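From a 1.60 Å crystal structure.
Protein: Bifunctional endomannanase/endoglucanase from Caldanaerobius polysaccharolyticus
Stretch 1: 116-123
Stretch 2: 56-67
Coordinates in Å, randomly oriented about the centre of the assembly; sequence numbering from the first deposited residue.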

# COMPACT_ATOMS: atom_id res chain seq x y z
N GLU A 116 -3.40 16.50 10.12
CA GLU A 116 -4.42 17.28 10.81
C GLU A 116 -5.29 17.98 9.76
O GLU A 116 -6.50 18.11 9.94
CB GLU A 116 -3.79 18.30 11.75
CG GLU A 116 -3.18 17.68 13.00
CD GLU A 116 -2.53 18.71 13.91
OE1 GLU A 116 -1.87 19.64 13.40
OE2 GLU A 116 -2.69 18.59 15.14
N LEU A 117 -4.66 18.41 8.67
CA LEU A 117 -5.38 19.06 7.57
C LEU A 117 -6.44 18.12 7.01
O LEU A 117 -7.60 18.50 6.86
CB LEU A 117 -4.42 19.45 6.45
CG LEU A 117 -3.50 20.65 6.65
CD1 LEU A 117 -2.57 20.76 5.45
CD2 LEU A 117 -4.32 21.93 6.81
N PHE A 118 -6.04 16.88 6.72
CA PHE A 118 -6.96 15.90 6.18
C PHE A 118 -8.02 15.49 7.20
O PHE A 118 -9.18 15.30 6.86
CB PHE A 118 -6.21 14.68 5.64
CG PHE A 118 -5.37 14.97 4.43
CD1 PHE A 118 -5.90 15.72 3.37
CD2 PHE A 118 -4.06 14.52 4.35
CE1 PHE A 118 -5.12 16.01 2.25
CE2 PHE A 118 -3.28 14.81 3.23
CZ PHE A 118 -3.81 15.55 2.18
N ALA A 119 -7.61 15.38 8.47
CA ALA A 119 -8.56 15.03 9.53
C ALA A 119 -9.65 16.08 9.61
O ALA A 119 -10.84 15.75 9.71
CB ALA A 119 -7.84 14.90 10.86
N LYS A 120 -9.26 17.35 9.54
CA LYS A 120 -10.23 18.45 9.59
C LYS A 120 -11.09 18.51 8.34
O LYS A 120 -12.31 18.65 8.42
CB LYS A 120 -9.52 19.79 9.78
CG LYS A 120 -8.97 20.02 11.17
CD LYS A 120 -8.49 21.46 11.34
CE LYS A 120 -7.22 21.72 10.57
NZ LYS A 120 -6.06 21.01 11.18
N ARG A 121 -10.45 18.38 7.18
CA ARG A 121 -11.16 18.45 5.91
C ARG A 121 -12.24 17.39 5.77
O ARG A 121 -13.34 17.67 5.28
CB ARG A 121 -10.17 18.34 4.74
CG ARG A 121 -10.77 18.73 3.40
CD ARG A 121 -9.75 18.64 2.29
NE ARG A 121 -10.29 19.10 1.02
CZ ARG A 121 -10.21 20.35 0.58
NH1 ARG A 121 -9.61 21.28 1.31
NH2 ARG A 121 -10.72 20.67 -0.60
N TYR A 122 -11.94 16.18 6.22
CA TYR A 122 -12.89 15.08 6.08
C TYR A 122 -13.62 14.67 7.35
O TYR A 122 -14.25 13.61 7.39
CB TYR A 122 -12.19 13.88 5.43
CG TYR A 122 -11.57 14.23 4.10
CD1 TYR A 122 -12.36 14.70 3.04
CD2 TYR A 122 -10.19 14.15 3.90
CE1 TYR A 122 -11.79 15.09 1.84
CE2 TYR A 122 -9.61 14.54 2.70
CZ TYR A 122 -10.42 15.01 1.67
OH TYR A 122 -9.85 15.41 0.48
N LYS A 123 -13.59 15.51 8.38
CA LYS A 123 -14.29 15.19 9.62
C LYS A 123 -15.77 15.00 9.31
O LYS A 123 -16.39 15.85 8.66
CB LYS A 123 -14.13 16.30 10.66
CG LYS A 123 -14.80 15.96 11.99
CD LYS A 123 -14.64 17.06 13.00
CE LYS A 123 -15.37 16.71 14.29
NZ LYS A 123 -15.23 17.77 15.31
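Stretch 2 (56-67) NPDKKVFEYIDL

Stretch 2 enters as a loop, turns at Lys59 to Val61, whose phi/psi values are already helical although the regular bonds are lacking, and runs on as a helix through Leu67 and beyond. Its axis and that of helix 116-121 approach no closer than 12.3 Å, and their N-to-C directions differ by 50° (signed crossing angle -50°), so the two run in broadly the same sense. The CA register agrees: Leu117 lies nearest Lys59 (CA to CA 9.2 Å), Phe118 nearest Phe62 (CA to CA 8.9 Å) and Tyr122 nearest Asp66 (CA to CA 8.7 Å). At such spacing the contact is made mainly by side chains; it buries 488 Å², both sides summed.

Asn56 is out of reach. Pro57, with phi/psi of -70/149°, directs its CB toward stretch 1 and places CG 3.7 Å from Leu117 CD1. Asp58 makes no contact across, but its OD1 accepts a hydrogen bond from Lys60 N (3.3 Å) and its O one from Val61 N (3.1 Å). The CA-to-CB bond of Lys59 is directed sideways; its aliphatic CE passes 3.9 Å from Leu117 CD2. The CA-to-CB bond of Lys60 is directed away, and its NZ forms a salt bridge with Glu63 OE2 (3.1 Å) within the same stretch. Val61 also stays clear.

Phe62 is central to the packing. With chi1 at -64° (m), its ring meets Leu117 at the edge (CE1 to Leu117 CD1, 4.1 Å) and Phe118 over one face. The latter is an edge-to-face pair, with centroids 4.9 Å apart, planes at 57°, and Phe118 CE1 3.7 Å from Phe62 CE2. Phe62 CB also lies over one face of the Arg121 guanidinium, 3.4 Å from Arg121 CZ.

The CA-to-CB bonds of Glu63 and Tyr64 are directed away, though Glu63 CG still comes within 4.1 Å of Arg121 NH2. Three residues after Phe62, the CB of Ile65 is directed toward stretch 1: its CD1 is 3.6 Å from Phe118 CE1, and its CG2 is 3.9 Å from Tyr122 CZ and 3.1 Å from Tyr122 OH.

Asp66 supplies the polar anchor. Its CB leaves sideways, but the carboxylate comes nearer. OD1 accepts from Arg121 NE (2.9 Å, 177° at the hydrogen) and from Tyr122 OH (2.7 Å), while OD2 accepts from Arg121 NH2 (2.8 Å, 156°). The two arginine bonds make a bidentate salt bridge at the guanidinium edge, which leaves a face free for Phe62 CB. The CA-to-CB bond of Leu67 is directed away, ending the contact.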

# COMPACT_ATOMS: atom_id res chain seq x y z
N ASN A 56 2.55 25.70 4.22
CA ASN A 56 1.86 26.51 3.22
C ASN A 56 1.37 25.61 2.09
O ASN A 56 1.75 25.78 0.93
CB ASN A 56 2.78 27.61 2.67
CG ASN A 56 2.03 28.63 1.83
OD1 ASN A 56 1.03 29.20 2.28
ND2 ASN A 56 2.49 28.87 0.61
N PRO A 57 0.51 24.63 2.41
CA PRO A 57 0.02 23.74 1.36
C PRO A 57 -0.94 24.45 0.42
O PRO A 57 -1.61 25.41 0.81
CB PRO A 57 -0.71 22.66 2.17
CG PRO A 57 -1.27 23.44 3.31
CD PRO A 57 -0.09 24.30 3.71
N ASP A 58 -0.95 24.02 -0.84
CA ASP A 58 -1.88 24.58 -1.81
C ASP A 58 -3.13 23.73 -1.64
O ASP A 58 -3.26 22.66 -2.24
CB ASP A 58 -1.32 24.43 -3.24
CG ASP A 58 -2.23 25.06 -4.29
OD1 ASP A 58 -3.35 25.51 -3.96
OD2 ASP A 58 -1.81 25.10 -5.47
N LYS A 59 -4.03 24.19 -0.78
CA LYS A 59 -5.26 23.46 -0.49
C LYS A 59 -6.18 23.24 -1.68
O LYS A 59 -7.06 22.37 -1.64
CB LYS A 59 -5.99 24.11 0.69
CG LYS A 59 -5.13 24.15 1.96
CD LYS A 59 -5.84 24.79 3.14
CE LYS A 59 -4.92 24.84 4.35
NZ LYS A 59 -5.53 25.55 5.51
N LYS A 60 -5.96 23.98 -2.76
CA LYS A 60 -6.75 23.83 -3.99
C LYS A 60 -6.53 22.43 -4.55
O LYS A 60 -7.44 21.82 -5.12
CB LYS A 60 -6.32 24.89 -5.01
CG LYS A 60 -6.92 24.75 -6.41
CD LYS A 60 -8.40 25.09 -6.44
CE LYS A 60 -8.95 25.01 -7.86
NZ LYS A 60 -10.40 25.34 -7.90
N VAL A 61 -5.31 21.91 -4.38
CA VAL A 61 -4.95 20.58 -4.86
C VAL A 61 -5.77 19.49 -4.17
O VAL A 61 -6.05 18.45 -4.77
CB VAL A 61 -3.43 20.32 -4.66
CG1 VAL A 61 -3.06 18.93 -5.17
CG2 VAL A 61 -2.62 21.38 -5.40
N PHE A 62 -6.20 19.75 -2.94
CA PHE A 62 -7.00 18.78 -2.19
C PHE A 62 -8.35 18.50 -2.85
O PHE A 62 -9.03 17.53 -2.51
CB PHE A 62 -7.23 19.25 -0.75
CG PHE A 62 -5.97 19.37 0.08
CD1 PHE A 62 -5.98 20.11 1.25
CD2 PHE A 62 -4.79 18.74 -0.32
CE1 PHE A 62 -4.83 20.22 2.03
CE2 PHE A 62 -3.63 18.85 0.46
CZ PHE A 62 -3.66 19.60 1.63
N GLU A 63 -8.74 19.35 -3.80
CA GLU A 63 -10.00 19.13 -4.52
C GLU A 63 -9.94 17.83 -5.31
O GLU A 63 -10.97 17.22 -5.58
CB GLU A 63 -10.32 20.32 -5.41
CG GLU A 63 -10.71 21.55 -4.61
CD GLU A 63 -11.03 22.77 -5.47
OE1 GLU A 63 -11.14 23.87 -4.89
OE2 GLU A 63 -11.16 22.63 -6.70
N TYR A 64 -8.73 17.40 -5.66
CA TYR A 64 -8.55 16.14 -6.38
C TYR A 64 -8.84 15.00 -5.42
O TYR A 64 -9.49 14.02 -5.80
CB TYR A 64 -7.13 16.00 -6.91
CG TYR A 64 -6.92 16.66 -8.25
CD1 TYR A 64 -7.25 15.99 -9.43
CD2 TYR A 64 -6.37 17.94 -8.34
CE1 TYR A 64 -7.04 16.58 -10.67
CE2 TYR A 64 -6.16 18.54 -9.58
CZ TYR A 64 -6.49 17.86 -10.74
OH TYR A 64 -6.27 18.44 -11.96
N ILE A 65 -8.38 15.12 -4.18
CA ILE A 65 -8.61 14.09 -3.18
C ILE A 65 -10.11 14.03 -2.87
O ILE A 65 -10.67 12.94 -2.73
CB ILE A 65 -7.77 14.33 -1.90
CG1 ILE A 65 -6.28 14.33 -2.27
CG2 ILE A 65 -8.05 13.24 -0.87
CD1 ILE A 65 -5.35 14.68 -1.13
N ASP A 66 -10.77 15.19 -2.85
CA ASP A 66 -12.22 15.25 -2.61
C ASP A 66 -12.92 14.46 -3.72
O ASP A 66 -13.87 13.72 -3.46
CB ASP A 66 -12.74 16.69 -2.69
CG ASP A 66 -12.24 17.58 -1.57
OD1 ASP A 66 -11.60 17.08 -0.62
OD2 ASP A 66 -12.51 18.79 -1.65
N LEU A 67 -12.46 14.66 -4.95
CA LEU A 67 -13.03 14.00 -6.12
C LEU A 67 -12.84 12.49 -6.08
O LEU A 67 -13.75 11.73 -6.40
CB LEU A 67 -12.45 14.59 -7.40
CG LEU A 67 -13.05 14.12 -8.72
CD1 LEU A 67 -14.57 14.30 -8.71
CD2 LEU A 67 -12.43 14.90 -9.87